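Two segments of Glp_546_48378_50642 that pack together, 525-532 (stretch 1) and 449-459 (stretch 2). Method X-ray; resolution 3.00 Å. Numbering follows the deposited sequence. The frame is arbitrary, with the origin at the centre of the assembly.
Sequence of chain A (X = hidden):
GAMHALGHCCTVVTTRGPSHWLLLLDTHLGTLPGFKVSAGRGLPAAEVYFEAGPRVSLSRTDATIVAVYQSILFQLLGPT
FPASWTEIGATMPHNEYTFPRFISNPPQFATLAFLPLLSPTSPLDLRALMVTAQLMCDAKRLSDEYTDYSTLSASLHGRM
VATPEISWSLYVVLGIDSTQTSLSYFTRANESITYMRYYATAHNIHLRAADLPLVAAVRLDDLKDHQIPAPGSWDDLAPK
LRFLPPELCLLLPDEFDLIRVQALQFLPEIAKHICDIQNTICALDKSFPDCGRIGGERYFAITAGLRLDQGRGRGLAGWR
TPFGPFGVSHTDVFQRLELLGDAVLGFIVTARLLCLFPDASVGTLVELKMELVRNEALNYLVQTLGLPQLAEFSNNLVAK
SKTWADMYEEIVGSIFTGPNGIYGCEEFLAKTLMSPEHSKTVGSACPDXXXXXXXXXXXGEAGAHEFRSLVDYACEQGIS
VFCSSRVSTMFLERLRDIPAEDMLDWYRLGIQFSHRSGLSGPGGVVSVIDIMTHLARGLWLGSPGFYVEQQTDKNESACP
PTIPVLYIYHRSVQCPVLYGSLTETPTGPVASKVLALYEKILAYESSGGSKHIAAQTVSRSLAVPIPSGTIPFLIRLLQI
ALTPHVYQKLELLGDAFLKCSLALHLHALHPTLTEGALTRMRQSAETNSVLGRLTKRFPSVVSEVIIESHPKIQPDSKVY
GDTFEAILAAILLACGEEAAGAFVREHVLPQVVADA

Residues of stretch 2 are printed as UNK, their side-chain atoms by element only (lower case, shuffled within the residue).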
# COMPACT_ATOMS: atom_id res chain seq x y z
N VAL A 525 -22.83 -1.58 24.50
CA VAL A 525 -22.39 -1.02 25.78
C VAL A 525 -23.54 -0.76 26.76
O VAL A 525 -23.31 -0.61 27.97
CB VAL A 525 -21.61 0.31 25.56
CG1 VAL A 525 -21.20 0.92 26.90
CG2 VAL A 525 -20.37 0.03 24.70
N VAL A 526 -24.76 -0.70 26.23
CA VAL A 526 -25.98 -0.50 27.03
C VAL A 526 -26.35 0.97 27.25
O VAL A 526 -27.04 1.31 28.21
CB VAL A 526 -25.86 -1.22 28.43
CG1 VAL A 526 -27.24 -1.39 29.06
CG2 VAL A 526 -25.19 -2.60 28.27
N SER A 527 -25.90 1.84 26.35
CA SER A 527 -26.19 3.28 26.44
C SER A 527 -27.12 3.71 25.30
O SER A 527 -27.33 2.95 24.34
CB SER A 527 -24.90 4.09 26.37
OG SER A 527 -25.17 5.49 26.40
N VAL A 528 -27.67 4.92 25.39
CA VAL A 528 -28.57 5.40 24.34
C VAL A 528 -27.79 5.84 23.11
O VAL A 528 -28.24 5.63 21.99
CB VAL A 528 -29.43 6.57 24.82
CG1 VAL A 528 -30.43 6.94 23.75
CG2 VAL A 528 -30.15 6.18 26.11
N ILE A 529 -26.63 6.45 23.32
CA ILE A 529 -25.80 6.89 22.20
C ILE A 529 -25.38 5.61 21.50
O ILE A 529 -25.44 5.51 20.29
CB ILE A 529 -24.51 7.65 22.64
CG1 ILE A 529 -24.84 8.88 23.50
CG2 ILE A 529 -23.75 8.10 21.43
CD1 ILE A 529 -25.41 8.57 24.88
N ASP A 530 -24.95 4.63 22.30
CA ASP A 530 -24.51 3.36 21.76
C ASP A 530 -25.60 2.77 20.90
O ASP A 530 -25.36 2.38 19.77
CB ASP A 530 -24.16 2.39 22.89
CG ASP A 530 -22.77 2.62 23.45
OD1 ASP A 530 -21.80 2.57 22.66
OD2 ASP A 530 -22.63 2.86 24.67
N ILE A 531 -26.81 2.71 21.45
CA ILE A 531 -27.96 2.16 20.74
C ILE A 531 -28.20 2.90 19.42
O ILE A 531 -28.32 2.29 18.36
CB ILE A 531 -29.24 2.26 21.61
CG1 ILE A 531 -29.18 1.22 22.74
CG2 ILE A 531 -30.47 2.05 20.75
CD1 ILE A 531 -30.23 1.41 23.80
N MET A 532 -28.25 4.21 19.50
CA MET A 532 -28.48 5.03 18.32
C MET A 532 -27.45 4.76 17.24
O MET A 532 -27.81 4.64 16.07
CB MET A 532 -28.48 6.51 18.71
CG MET A 532 -29.67 7.30 18.18
SD MET A 532 -31.28 6.46 18.42
CE MET A 532 -31.33 6.25 20.18
N UNK A 449 -37.98 5.44 32.36
CA UNK A 449 -38.55 4.81 31.18
C UNK A 449 -37.49 4.58 30.10
O UNK A 449 -37.57 3.61 29.34
c UNK A 449 -39.68 5.66 30.63
N UNK A 450 -36.49 5.46 30.04
CA UNK A 450 -35.44 5.32 29.04
C UNK A 450 -34.41 4.27 29.43
O UNK A 450 -34.10 3.37 28.65
c UNK A 450 -34.71 6.65 28.79
c UNK A 450 -33.60 6.45 27.78
c UNK A 450 -35.69 7.69 28.28
N UNK A 451 -33.89 4.39 30.65
CA UNK A 451 -32.90 3.45 31.17
C UNK A 451 -33.37 2.01 31.00
O UNK A 451 -32.62 1.15 30.53
o UNK A 451 -32.04 5.00 32.82
c UNK A 451 -31.67 2.66 33.20
c UNK A 451 -32.62 3.70 32.66
N UNK A 452 -34.61 1.74 31.38
CA UNK A 452 -35.15 0.40 31.25
C UNK A 452 -35.31 0.04 29.77
O UNK A 452 -35.11 -1.11 29.37
c UNK A 452 -36.49 0.29 31.99
n UNK A 452 -38.55 -0.74 36.47
c UNK A 452 -37.39 -0.15 35.75
c UNK A 452 -37.60 -0.10 34.24
c UNK A 452 -36.35 0.39 33.51
N UNK A 453 -35.68 1.03 28.97
CA UNK A 453 -35.85 0.80 27.54
C UNK A 453 -34.50 0.47 26.91
O UNK A 453 -34.44 -0.24 25.90
c UNK A 453 -36.46 2.03 26.89
N UNK A 454 -33.42 0.98 27.50
CA UNK A 454 -32.07 0.73 26.99
C UNK A 454 -31.70 -0.75 27.10
O UNK A 454 -31.33 -1.38 26.11
o UNK A 454 -31.20 2.95 27.54
c UNK A 454 -31.03 1.56 27.76
N UNK A 455 -31.80 -1.29 28.30
CA UNK A 455 -31.47 -2.69 28.54
C UNK A 455 -32.30 -3.62 27.67
O UNK A 455 -31.76 -4.45 26.94
c UNK A 455 -31.70 -3.04 30.00
n UNK A 455 -30.88 -1.97 34.78
c UNK A 455 -31.27 -2.53 32.40
c UNK A 455 -30.55 -1.61 33.38
c UNK A 455 -30.94 -2.16 30.97
N UNK A 456 -33.62 -3.48 27.75
CA UNK A 456 -34.52 -4.33 26.98
C UNK A 456 -34.07 -4.43 25.54
O UNK A 456 -34.15 -5.48 24.92
c UNK A 456 -36.55 -3.91 28.46
c UNK A 456 -37.93 -3.28 28.53
c UNK A 456 -39.42 -5.16 27.90
c UNK A 456 -35.94 -3.79 27.06
n UNK A 456 -39.05 -5.83 28.98
n UNK A 456 -38.90 -3.95 27.67
n UNK A 456 -40.29 -5.68 27.05
N UNK A 457 -33.58 -3.32 24.99
CA UNK A 457 -33.10 -3.31 23.62
C UNK A 457 -31.82 -4.12 23.57
O UNK A 457 -31.65 -4.97 22.70
c UNK A 457 -32.79 -1.89 23.13
c UNK A 457 -34.07 -1.07 23.08
c UNK A 457 -32.13 -1.94 21.77
N UNK A 458 -30.92 -3.85 24.51
CA UNK A 458 -29.65 -4.56 24.56
C UNK A 458 -29.83 -6.07 24.45
O UNK A 458 -28.88 -6.78 24.13
s UNK A 458 -28.48 -2.47 25.97
c UNK A 458 -28.90 -4.21 25.84
N UNK A 459 -31.04 -6.55 24.72
CA UNK A 459 -31.30 -7.98 24.62
C UNK A 459 -32.56 -8.30 23.85
O UNK A 459 -33.35 -9.14 24.25
s UNK A 459 -30.90 -7.75 28.48
c UNK A 459 -29.78 -6.43 28.02
c UNK A 459 -31.99 -7.75 27.06
c UNK A 459 -31.37 -8.61 26.01

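Position 449 carries a single side-chain carbon, which identifies Ala449; it lies out of reach of stretch 1, and its backbone O accepts a hydrogen bond from the N of position 453 (3.2 Å), an ordinary helical turn. Position 450 has three carbons, one bearing the other two, and one of the outer pair lies 3.8 Å from CG2 of Val528. This is Val450, a compact branched residue suited to a buried apolar contact. At 451 a carbon bears one oxygen and one carbon, the branched hydroxyl side chain of Thr451, which points away from stretch 1; its hydroxyl is hydrogen-bonded to a residue just outside the stretch. Position 452 extends four carbons in a row to a terminal nitrogen: Lys452, exposed and beyond reach, where a charged end can stay in solvent. The lone carbon at 453 makes Ala453, buried but not touching stretch 1, where a single methyl takes up little room.

Position 454 has one carbon followed by one oxygen, pointing toward stretch 1, with the oxygen 3.7 Å from CG2 of Val528. It is Ser454. Its OG donates a hydrogen bond to Val450 O (3.1 Å), so the hydroxyl is satisfied within its own helix while facing apolar neighbours. The side chain is also small: CD1 of Ile531 comes within 3.7 Å of Ser454 CA.

At 455, four carbons in a row end in nitrogen, giving Lys455. Its CA-to-CB bond points away, yet CG lies 4.2 Å from CG1 of Val526, so the aliphatic stem borders the contact and the amine remains free of it. Three carbons, a nitrogen and a carbon bearing two more nitrogens define 456 as Arg456; it misses stretch 1, and its guanidinium bonds elsewhere in the structure. Position 457 again has one carbon carrying two, hence Val457, buried, with CB 4.2 Å from CD1 of Ile531. Position 458 has one carbon and then a sulfur, which sits 3.4 Å from CA of Val526: Cys458, whose short, polarizable thiol fits closely against that backbone. The unbranched run of two carbons, sulfur and carbon at 459 is Met459, the first residue to leave helical geometry, exposed and only slightly covered by stretch 1, a place that demands little of a flexible side chain.

The two helices run at 46°, their axes approaching no closer than 10.4 Å, and no hydrogen bond links the stretches. Packing is therefore the basis of the contact. Ile531 reaches Ser454 and Val457, Val528 meets Val450 and Ser454, and Val526, in the loop before its helix, rests on Cys458, with CG1 3.5 Å from SG. Between them the two stretches bury 320 Å², both sides summed, a modest and largely apolar patch.

Stretch 2, residues 449-459: AVTKASKRVCM
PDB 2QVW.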